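PDB 5O8R: L-lysine 6-monooxygenase involved in desferrioxamine biosynthesis from Erwinia amylovora CFBP1430, which hydroxylates cadaverine on an amino nitrogen as an FAD- and NADPH-dependent monooxygenase of desferrioxamine biosynthesis. Local coordinates for the NADP nicotinamide-adenine-dinucleotide phosphate site. Sequence-based numbering; all coordinates share one arbitrary frame.

The NADP nicotinamide-adenine-dinucleotide phosphate site. Residues 58, 100, 164, 166, 198-204, 226-228, 268, 271-272, 303-305, 339-342. With NAP (NADP nicotinamide-adenine-dinucleotide phosphate), chain B.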
# COMPACT_ATOMS: atom_id res chain seq x y z
N GLN A 58 -7.03 6.46 -14.66
CA GLN A 58 -6.10 5.37 -14.48
C GLN A 58 -4.70 5.83 -14.74
O GLN A 58 -3.81 5.00 -14.79
CB GLN A 58 -6.49 4.23 -15.43
CG GLN A 58 -7.90 3.67 -15.22
CD GLN A 58 -7.95 2.16 -15.48
OE1 GLN A 58 -7.24 1.39 -14.81
NE2 GLN A 58 -8.77 1.73 -16.46
N ARG A 100 -12.67 11.45 -11.84
CA ARG A 100 -13.20 11.81 -13.14
C ARG A 100 -14.01 13.07 -13.10
O ARG A 100 -14.00 13.82 -14.02
CB ARG A 100 -13.98 10.66 -13.79
CG ARG A 100 -13.23 10.12 -15.01
CD ARG A 100 -13.59 8.71 -15.46
NE ARG A 100 -14.83 8.75 -16.22
CZ ARG A 100 -15.78 7.82 -16.21
NH1 ARG A 100 -15.66 6.69 -15.49
NH2 ARG A 100 -16.88 8.02 -16.95
N TRP A 164 -20.70 1.67 -28.55
CA TRP A 164 -20.83 0.49 -29.40
C TRP A 164 -21.34 -0.76 -28.66
O TRP A 164 -21.01 -0.97 -27.48
CB TRP A 164 -19.49 0.20 -29.99
CG TRP A 164 -19.42 -0.96 -30.91
CD1 TRP A 164 -19.48 -0.93 -32.26
CD2 TRP A 164 -19.19 -2.33 -30.55
NE1 TRP A 164 -19.34 -2.19 -32.77
CE2 TRP A 164 -19.15 -3.07 -31.75
CE3 TRP A 164 -19.02 -3.01 -29.33
CZ2 TRP A 164 -18.97 -4.46 -31.77
CZ3 TRP A 164 -18.82 -4.38 -29.35
CH2 TRP A 164 -18.80 -5.09 -30.57
N PRO A 166 -22.59 -5.15 -29.57
CA PRO A 166 -22.37 -6.16 -30.62
C PRO A 166 -23.48 -6.13 -31.60
O PRO A 166 -24.60 -5.85 -31.21
CB PRO A 166 -22.41 -7.49 -29.88
CG PRO A 166 -22.25 -7.14 -28.43
CD PRO A 166 -22.78 -5.75 -28.24
N LEU A 198 -22.36 -6.94 -19.29
CA LEU A 198 -21.75 -7.68 -20.37
C LEU A 198 -20.55 -6.92 -20.89
O LEU A 198 -20.67 -5.78 -21.29
CB LEU A 198 -22.77 -7.91 -21.45
CG LEU A 198 -22.18 -8.93 -22.41
CD1 LEU A 198 -23.07 -10.13 -22.61
CD2 LEU A 198 -21.91 -8.28 -23.74
N GLY A 199 -19.38 -7.55 -20.85
CA GLY A 199 -18.09 -6.88 -21.12
C GLY A 199 -17.26 -6.77 -19.84
O GLY A 199 -17.85 -6.68 -18.77
N SER A 200 -15.92 -6.84 -19.95
CA SER A 200 -15.05 -6.84 -18.75
C SER A 200 -13.93 -5.83 -18.79
O SER A 200 -12.90 -5.99 -18.12
CB SER A 200 -14.51 -8.24 -18.44
OG SER A 200 -13.70 -8.73 -19.49
N GLY A 201 -14.14 -4.75 -19.52
CA GLY A 201 -13.31 -3.60 -19.35
C GLY A 201 -13.59 -2.83 -18.06
O GLY A 201 -14.37 -3.27 -17.22
N GLN A 202 -12.92 -1.69 -17.94
CA GLN A 202 -12.99 -0.86 -16.78
C GLN A 202 -14.37 -0.36 -16.59
O GLN A 202 -14.82 -0.29 -15.48
CB GLN A 202 -12.03 0.33 -16.87
CG GLN A 202 -12.06 1.35 -15.69
CD GLN A 202 -11.33 0.87 -14.49
OE1 GLN A 202 -10.48 -0.01 -14.61
NE2 GLN A 202 -11.67 1.38 -13.33
N SER A 203 -15.04 0.01 -17.67
CA SER A 203 -16.42 0.54 -17.54
C SER A 203 -17.38 -0.41 -16.84
O SER A 203 -18.11 -0.03 -15.92
CB SER A 203 -17.00 0.81 -18.93
OG SER A 203 -16.13 1.64 -19.65
N ALA A 204 -17.35 -1.64 -17.33
CA ALA A 204 -18.07 -2.76 -16.76
C ALA A 204 -17.83 -2.94 -15.24
O ALA A 204 -18.77 -3.08 -14.44
CB ALA A 204 -17.64 -4.01 -17.51
N THR A 226 -18.39 -11.99 -19.75
CA THR A 226 -17.51 -11.39 -20.75
C THR A 226 -16.85 -12.39 -21.71
O THR A 226 -16.71 -13.55 -21.42
CB THR A 226 -16.44 -10.58 -20.06
OG1 THR A 226 -15.49 -10.14 -21.03
CG2 THR A 226 -15.74 -11.42 -19.03
N ARG A 227 -16.43 -11.88 -22.86
CA ARG A 227 -15.76 -12.67 -23.91
C ARG A 227 -14.32 -12.96 -23.46
O ARG A 227 -13.76 -13.99 -23.82
CB ARG A 227 -15.73 -11.87 -25.25
CG ARG A 227 -15.53 -12.68 -26.54
CD ARG A 227 -14.67 -11.97 -27.60
NE ARG A 227 -15.44 -11.11 -28.53
CZ ARG A 227 -15.37 -9.77 -28.64
NH1 ARG A 227 -14.56 -9.05 -27.89
NH2 ARG A 227 -16.14 -9.13 -29.53
N ALA A 228 -13.76 -12.02 -22.69
CA ALA A 228 -12.38 -12.04 -22.28
C ALA A 228 -12.14 -13.27 -21.47
O ALA A 228 -13.07 -13.81 -20.89
CB ALA A 228 -12.05 -10.83 -21.41
N LYS A 268 -3.91 -6.95 -25.51
CA LYS A 268 -5.18 -6.56 -24.87
C LYS A 268 -5.08 -5.88 -23.49
O LYS A 268 -5.71 -4.83 -23.25
CB LYS A 268 -6.08 -7.81 -24.74
CG LYS A 268 -7.14 -7.93 -25.81
CD LYS A 268 -8.24 -6.89 -25.66
CE LYS A 268 -9.37 -7.15 -26.64
NZ LYS A 268 -8.93 -7.28 -28.06
N TYR A 271 -3.85 -1.81 -22.42
CA TYR A 271 -4.75 -0.65 -22.56
C TYR A 271 -6.22 -0.92 -22.19
O TYR A 271 -6.94 0.03 -21.87
CB TYR A 271 -4.67 -0.04 -23.98
CG TYR A 271 -5.18 -0.90 -25.17
CD1 TYR A 271 -4.57 -2.13 -25.53
CD2 TYR A 271 -6.26 -0.46 -25.98
CE1 TYR A 271 -5.01 -2.89 -26.62
CE2 TYR A 271 -6.72 -1.23 -27.05
CZ TYR A 271 -6.08 -2.43 -27.38
OH TYR A 271 -6.51 -3.19 -28.44
N LYS A 272 -6.67 -2.18 -22.32
CA LYS A 272 -7.93 -2.65 -21.74
C LYS A 272 -7.58 -3.43 -20.52
O LYS A 272 -6.42 -3.79 -20.30
CB LYS A 272 -8.71 -3.54 -22.70
CG LYS A 272 -9.14 -2.80 -23.95
CD LYS A 272 -9.75 -3.72 -24.98
CE LYS A 272 -10.48 -2.92 -26.05
NZ LYS A 272 -11.67 -3.69 -26.51
N SER A 303 -16.70 -15.92 -22.89
CA SER A 303 -18.04 -16.08 -23.51
C SER A 303 -18.48 -14.92 -24.45
O SER A 303 -18.84 -13.81 -24.00
CB SER A 303 -19.12 -16.29 -22.44
OG SER A 303 -18.72 -17.21 -21.46
N GLU A 304 -18.47 -15.23 -25.74
CA GLU A 304 -18.95 -14.33 -26.78
C GLU A 304 -20.46 -14.36 -26.79
O GLU A 304 -21.05 -15.44 -26.72
CB GLU A 304 -18.42 -14.76 -28.16
CG GLU A 304 -18.86 -13.83 -29.29
CD GLU A 304 -17.79 -13.60 -30.33
OE1 GLU A 304 -17.71 -14.41 -31.27
OE2 GLU A 304 -17.05 -12.61 -30.21
N LEU A 305 -21.06 -13.18 -26.86
CA LEU A 305 -22.51 -13.03 -26.99
C LEU A 305 -22.81 -13.06 -28.45
O LEU A 305 -22.54 -12.09 -29.14
CB LEU A 305 -22.98 -11.71 -26.38
CG LEU A 305 -24.48 -11.42 -26.47
CD1 LEU A 305 -25.21 -12.17 -25.38
CD2 LEU A 305 -24.80 -9.94 -26.33
N ALA A 339 -21.54 -3.19 -21.73
CA ALA A 339 -20.37 -2.41 -21.33
C ALA A 339 -19.28 -2.80 -22.29
O ALA A 339 -18.18 -3.23 -21.90
CB ALA A 339 -19.99 -2.74 -19.88
N THR A 340 -19.61 -2.62 -23.56
CA THR A 340 -18.84 -3.21 -24.67
C THR A 340 -18.01 -2.20 -25.41
O THR A 340 -17.39 -2.54 -26.42
CB THR A 340 -19.77 -3.91 -25.68
OG1 THR A 340 -20.89 -3.06 -26.00
CG2 THR A 340 -20.30 -5.16 -25.06
N GLY A 341 -18.00 -0.97 -24.92
CA GLY A 341 -17.04 0.01 -25.38
C GLY A 341 -17.48 1.03 -26.42
O GLY A 341 -18.64 1.48 -26.42
N TYR A 342 -16.51 1.43 -27.24
CA TYR A 342 -16.61 2.55 -28.17
C TYR A 342 -15.86 2.12 -29.41
O TYR A 342 -14.96 1.32 -29.29
CB TYR A 342 -15.98 3.75 -27.51
CG TYR A 342 -16.78 4.19 -26.30
CD1 TYR A 342 -16.66 3.57 -25.07
CD2 TYR A 342 -17.69 5.18 -26.40
CE1 TYR A 342 -17.45 3.96 -23.99
CE2 TYR A 342 -18.47 5.59 -25.34
CZ TYR A 342 -18.37 4.98 -24.14
OH TYR A 342 -19.21 5.46 -23.13
PA NAP B . -13.51 -2.03 -23.45
O1A NAP B . -13.37 -1.77 -24.96
O2A NAP B . -12.35 -2.61 -22.62
O5B NAP B . -14.83 -2.90 -23.10
C5B NAP B . -15.14 -3.96 -23.98
C4B NAP B . -15.44 -5.22 -23.22
O4B NAP B . -16.58 -5.68 -23.91
C3B NAP B . -14.29 -6.26 -23.29
O3B NAP B . -14.11 -7.08 -22.09
C2B NAP B . -14.74 -7.00 -24.55
O2B NAP B . -14.15 -8.31 -24.71
C1B NAP B . -16.25 -6.98 -24.34
N9A NAP B . -17.04 -7.41 -25.53
C8A NAP B . -17.10 -6.92 -26.80
N7A NAP B . -17.96 -7.69 -27.55
C5A NAP B . -18.42 -8.65 -26.74
C6A NAP B . -19.32 -9.79 -26.84
N6A NAP B . -19.90 -9.98 -28.01
N1A NAP B . -19.55 -10.59 -25.77
C2A NAP B . -18.98 -10.36 -24.55
N3A NAP B . -18.12 -9.33 -24.35
C4A NAP B . -17.82 -8.47 -25.40
O3 NAP B . -13.92 -0.55 -22.95
PN NAP B . -14.73 -0.00 -21.66
O1N NAP B . -15.72 0.96 -22.23
O2N NAP B . -15.23 -1.17 -20.73
O5D NAP B . -13.57 0.96 -21.03
C5D NAP B . -12.16 0.87 -21.34
C4D NAP B . -11.78 1.65 -22.62
O4D NAP B . -11.99 3.00 -22.26
C3D NAP B . -10.31 1.45 -23.08
O3D NAP B . -10.09 1.20 -24.50
C2D NAP B . -9.61 2.71 -22.62
O2D NAP B . -8.95 3.41 -23.70
C1D NAP B . -10.71 3.58 -21.98
N1N NAP B . -10.61 3.85 -20.53
C2N NAP B . -11.74 4.18 -19.84
C3N NAP B . -11.65 4.50 -18.48
C7N NAP B . -12.84 4.86 -17.65
O7N NAP B . -12.69 5.73 -16.77
N7N NAP B . -13.96 4.18 -17.91
C4N NAP B . -10.42 4.47 -17.83
C5N NAP B . -9.28 4.13 -18.55
C6N NAP B . -9.39 3.83 -19.90
P2B NAP B . -12.63 -8.49 -25.25
O1X NAP B . -12.61 -9.91 -25.82
O2X NAP B . -11.73 -8.25 -24.04
O3X NAP B . -12.47 -7.38 -26.28
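The Rossmann-type glycine loop of the NADP site, Gly199-Ser200-Gly201, joins strand 194-198 to helix 202-212 and cradles the ribose and pyrophosphate of the dinucleotide. The pyrophosphate lies at the N-terminal end of that helix, whose dipole would favour the charge: Ser203 N donates to NAP O2N (3.3 Å), while Ser203 OG, anti to the carbonyl carbon (chi1 -54°), hydrogen-bonds NAP O1N at 2.7 Å. Across the phosphates, Lys272 runs its chain past O2A and turns at the tip so that NZ forms a salt bridge to NAP O1A (3.0 Å), although this lysine is poorly ordered, as is NADP itself. The adenosine ribose 3'-hydroxyl, NAP O3B, takes two bonds from Ser200, from N at 2.8 Å and from OG, which Thr226 OG1 also engages.

Arg227 probably leads recognition of the 2'-phosphate, and so the preference for NADP over NAD. With CG anti to the backbone N (chi1 -159°) and the chain bent twice, its guanidinium folds over one adenine face, and NH1 forms a nearly straight, in-plane salt bridge to NAP O1X (3.0 Å, 165° at H). Glu304 OE2, through its anti lone pair, forms a salt bridge to Arg227 NE (2.8 Å) and helps fix the guanidinium's rotation. Leu198 CD2 and Thr340 CG2 pack on the opposite adenine face, the Trp164 ring comes edge-on to N7A, and Leu305 N reads NAP N1A (3.2 Å). The dinucleotide thus stretches from adenine beside strand 303-311 to nicotinamide near the FAD-binding residue Gln58, almost wholly buried in the cleft between the nucleotide-binding regions.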